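PDB 1LRZ: aminoacyltransferase FemA from Staphylococcus aureus, which catalyses the addition of glycines 2 and 3 of the pentaglycine bridge of the staphylococcal peptidoglycan, with glycyl-tRNA as donor. Local coordinates for residues F317-P322 against V326-G331. Residues are numbered along the deposited sequence; the frame is centred on the assembly and turned at random.
Sequences FFFINP and VYYAGG
CE1 of Phe319 lies over one face of the Tyr328 ring, 3.5 Å from Tyr328 CG; the two side chains run side by side in the same direction, with their planes 43° apart. Phe319 CZ in turn meets the Phe317 ring at its edge, in the plane of that ring. On the opposite face of the sheet Phe318 and Tyr327 cross at a slant, CZ of Phe318 reaching CD1 of Tyr327 at 3.4 Å, while Phe318 CE2 rests against Tyr327 CB. With CG swung beside its own backbone N (chi1 -71°), the Phe318 ring leans across to the neighbouring strand.

The strands are the two arms of a beta hairpin, antiparallel and held by backbone bonds. Phe319 and Val326 form a hydrogen-bonded pair, with Val326 N to Phe319 O at 2.8 Å and a return bond from Phe319 N to Val326 O. Farther along, Phe317 O accepts Tyr328 N at 3.0 Å and, weakly, Ala329 N at 3.5 Å, while Phe317 N donates to Ala329 O. This is a classic beta bulge: Tyr328 and Ala329, neighbours in sequence, both face Phe317. Phe317, Phe319 and Tyr328 thus share one face with Val326 and Ala329.

Flat, apolar phenylalanines suit the buried strand: Phe317 meets Phe204 and, edge-to-face, Tyr225; Phe319 meets Phe23 and Tyr232; Phe318 packs on helix 341-355. The partly exposed tyrosines offer them apolar rings, each with a polar hydroxyl at its far end. Small Ala329 fits beside Phe317 CB, and branched Val326 beside Phe319 CB. The chemistry is therefore divided: the bulge and the Phe319-Val326 pair bond between the strands, Phe318 and Tyr327 bond outward to strands 236-244 and 360-365, and apolar contacts, largely between rings, pack both faces.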
ATOM      1  N   PHE A 317      -2.873   6.276   3.063  1.00 16.66           N
ATOM      2  CA  PHE A 317      -4.160   5.816   2.544  1.00 15.17           C
ATOM      3  C   PHE A 317      -3.930   4.335   2.218  1.00 15.35           C
ATOM      4  O   PHE A 317      -3.131   4.008   1.336  1.00 14.94           O
ATOM      5  CB  PHE A 317      -4.507   6.585   1.275  1.00 19.32           C
ATOM      6  CG  PHE A 317      -5.967   6.597   0.957  1.00 21.64           C
ATOM      7  CD1 PHE A 317      -6.825   7.478   1.609  1.00 21.78           C
ATOM      8  CD2 PHE A 317      -6.485   5.749  -0.011  1.00 22.08           C
ATOM      9  CE1 PHE A 317      -8.180   7.516   1.298  1.00 21.09           C
ATOM     10  CE2 PHE A 317      -7.844   5.780  -0.327  1.00 24.06           C
ATOM     11  CZ  PHE A 317      -8.688   6.671   0.333  1.00 18.14           C
ATOM     12  N   PHE A 318      -4.625   3.448   2.925  1.00 16.69           N
ATOM     13  CA  PHE A 318      -4.430   2.015   2.751  1.00 15.65           C
ATOM     14  C   PHE A 318      -5.640   1.212   2.298  1.00 17.89           C
ATOM     15  O   PHE A 318      -6.753   1.423   2.780  1.00 17.74           O
ATOM     16  CB  PHE A 318      -3.959   1.383   4.064  1.00 16.79           C
ATOM     17  CG  PHE A 318      -2.551   1.735   4.459  1.00 17.45           C
ATOM     18  CD1 PHE A 318      -2.250   2.982   4.996  1.00 14.78           C
ATOM     19  CD2 PHE A 318      -1.524   0.794   4.314  1.00 14.48           C
ATOM     20  CE1 PHE A 318      -0.946   3.300   5.383  1.00 16.61           C
ATOM     21  CE2 PHE A 318      -0.222   1.094   4.693  1.00 15.59           C
ATOM     22  CZ  PHE A 318       0.073   2.357   5.233  1.00 17.11           C
ATOM     23  N   PHE A 319      -5.406   0.270   1.384  1.00 16.35           N
ATOM     24  CA  PHE A 319      -6.462  -0.633   0.929  1.00 16.62           C
ATOM     25  C   PHE A 319      -6.233  -1.965   1.647  1.00 18.95           C
ATOM     26  O   PHE A 319      -5.094  -2.450   1.751  1.00 18.68           O
ATOM     27  CB  PHE A 319      -6.408  -0.799  -0.589  1.00 17.42           C
ATOM     28  CG  PHE A 319      -6.714   0.471  -1.330  1.00 18.08           C
ATOM     29  CD1 PHE A 319      -5.936   0.871  -2.412  1.00 19.20           C
ATOM     30  CD2 PHE A 319      -7.756   1.299  -0.911  1.00 20.25           C
ATOM     31  CE1 PHE A 319      -6.190   2.080  -3.065  1.00 20.18           C
ATOM     32  CE2 PHE A 319      -8.018   2.513  -1.564  1.00 22.67           C
ATOM     33  CZ  PHE A 319      -7.232   2.902  -2.639  1.00 22.46           C
ATOM     34  N   ILE A 320      -7.312  -2.550   2.157  1.00 18.33           N
ATOM     35  CA  ILE A 320      -7.207  -3.785   2.912  1.00 18.16           C
ATOM     36  C   ILE A 320      -8.103  -4.879   2.359  1.00 19.52           C
ATOM     37  O   ILE A 320      -9.322  -4.747   2.325  1.00 18.79           O
ATOM     38  CB  ILE A 320      -7.574  -3.551   4.412  1.00 22.69           C
ATOM     39  CG1 ILE A 320      -6.647  -2.490   5.024  1.00 23.93           C
ATOM     40  CG2 ILE A 320      -7.480  -4.852   5.194  1.00 17.98           C
ATOM     41  CD1 ILE A 320      -7.058  -1.079   4.711  1.00 28.71           C
ATOM     42  N   ASN A 321      -7.482  -5.961   1.922  1.00 17.42           N
ATOM     43  CA  ASN A 321      -8.220  -7.085   1.391  1.00 19.71           C
ATOM     44  C   ASN A 321      -7.546  -8.351   1.891  1.00 16.97           C
ATOM     45  O   ASN A 321      -6.416  -8.309   2.390  1.00 16.60           O
ATOM     46  CB  ASN A 321      -8.249  -7.007  -0.139  1.00 20.11           C
ATOM     47  CG  ASN A 321      -9.040  -5.801  -0.631  1.00 23.71           C
ATOM     48  OD1 ASN A 321     -10.272  -5.839  -0.694  1.00 23.22           O
ATOM     49  ND2 ASN A 321      -8.335  -4.711  -0.947  1.00 17.73           N
ATOM     50  N   PRO A 322      -8.236  -9.489   1.786  1.00 15.39           N
ATOM     51  CA  PRO A 322      -7.652 -10.749   2.255  1.00 15.92           C
ATOM     52  C   PRO A 322      -6.260 -11.073   1.712  1.00 15.52           C
ATOM     53  O   PRO A 322      -5.426 -11.630   2.424  1.00 15.32           O
ATOM     54  CB  PRO A 322      -8.695 -11.788   1.837  1.00 17.06           C
ATOM     55  CG  PRO A 322      -9.995 -11.006   1.948  1.00 19.40           C
ATOM     56  CD  PRO A 322      -9.605  -9.697   1.278  1.00 16.34           C
ATOM     57  N   VAL A 326      -2.320  -2.743   1.206  1.00 15.81           N
ATOM     58  CA  VAL A 326      -1.599  -1.917   0.253  1.00 15.22           C
ATOM     59  C   VAL A 326      -1.408  -0.496   0.745  1.00 18.39           C
ATOM     60  O   VAL A 326      -2.375   0.166   1.124  1.00 19.32           O
ATOM     61  CB  VAL A 326      -2.346  -1.829  -1.106  1.00 16.39           C
ATOM     62  CG1 VAL A 326      -1.617  -0.847  -2.041  1.00 14.41           C
ATOM     63  CG2 VAL A 326      -2.429  -3.206  -1.764  1.00 13.79           C
ATOM     64  N   TYR A 327      -0.158  -0.044   0.757  1.00 16.50           N
ATOM     65  CA  TYR A 327       0.164   1.335   1.120  1.00 17.54           C
ATOM     66  C   TYR A 327       0.036   2.074  -0.227  1.00 17.87           C
ATOM     67  O   TYR A 327       0.977   2.112  -1.023  1.00 13.91           O
ATOM     68  CB  TYR A 327       1.596   1.424   1.636  1.00 18.08           C
ATOM     69  CG  TYR A 327       2.115   2.833   1.785  1.00 21.32           C
ATOM     70  CD1 TYR A 327       1.352   3.818   2.416  1.00 20.24           C
ATOM     71  CD2 TYR A 327       3.388   3.177   1.329  1.00 21.02           C
ATOM     72  CE1 TYR A 327       1.842   5.109   2.591  1.00 22.98           C
ATOM     73  CE2 TYR A 327       3.891   4.470   1.501  1.00 26.42           C
ATOM     74  CZ  TYR A 327       3.113   5.428   2.129  1.00 25.93           C
ATOM     75  OH  TYR A 327       3.603   6.706   2.293  1.00 30.67           O
ATOM     76  N   TYR A 328      -1.140   2.639  -0.480  1.00 17.93           N
ATOM     77  CA  TYR A 328      -1.402   3.306  -1.745  1.00 19.74           C
ATOM     78  C   TYR A 328      -0.790   4.694  -1.908  1.00 21.44           C
ATOM     79  O   TYR A 328      -0.166   4.989  -2.927  1.00 21.70           O
ATOM     80  CB  TYR A 328      -2.908   3.391  -1.984  1.00 23.56           C
ATOM     81  CG  TYR A 328      -3.250   3.945  -3.344  1.00 28.02           C
ATOM     82  CD1 TYR A 328      -3.009   3.199  -4.500  1.00 28.17           C
ATOM     83  CD2 TYR A 328      -3.752   5.238  -3.484  1.00 31.79           C
ATOM     84  CE1 TYR A 328      -3.254   3.733  -5.772  1.00 32.08           C
ATOM     85  CE2 TYR A 328      -4.002   5.786  -4.750  1.00 36.11           C
ATOM     86  CZ  TYR A 328      -3.748   5.025  -5.888  1.00 36.83           C
ATOM     87  OH  TYR A 328      -3.977   5.569  -7.133  1.00 40.50           O
ATOM     88  N   ALA A 329      -0.955   5.535  -0.898  1.00 20.07           N
ATOM     89  CA  ALA A 329      -0.444   6.892  -0.949  1.00 19.89           C
ATOM     90  C   ALA A 329      -0.214   7.386   0.463  1.00 21.08           C
ATOM     91  O   ALA A 329      -0.863   6.928   1.409  1.00 18.67           O
ATOM     92  CB  ALA A 329      -1.450   7.794  -1.659  1.00 19.41           C
ATOM     93  N   GLY A 330       0.715   8.320   0.605  1.00 21.13           N
ATOM     94  CA  GLY A 330       0.997   8.857   1.917  1.00 23.13           C
ATOM     95  C   GLY A 330       1.931  10.043   1.863  1.00 25.84           C
ATOM     96  O   GLY A 330       2.501  10.353   0.815  1.00 24.52           O
ATOM     97  N   GLY A 331       2.087  10.703   3.003  1.00 24.65           N
ATOM     98  CA  GLY A 331       2.962  11.854   3.075  1.00 27.18           C
ATOM     99  C   GLY A 331       3.356  12.120   4.513  1.00 27.50           C
ATOM    100  O   GLY A 331       2.661  11.695   5.447  1.00 23.10           O
TER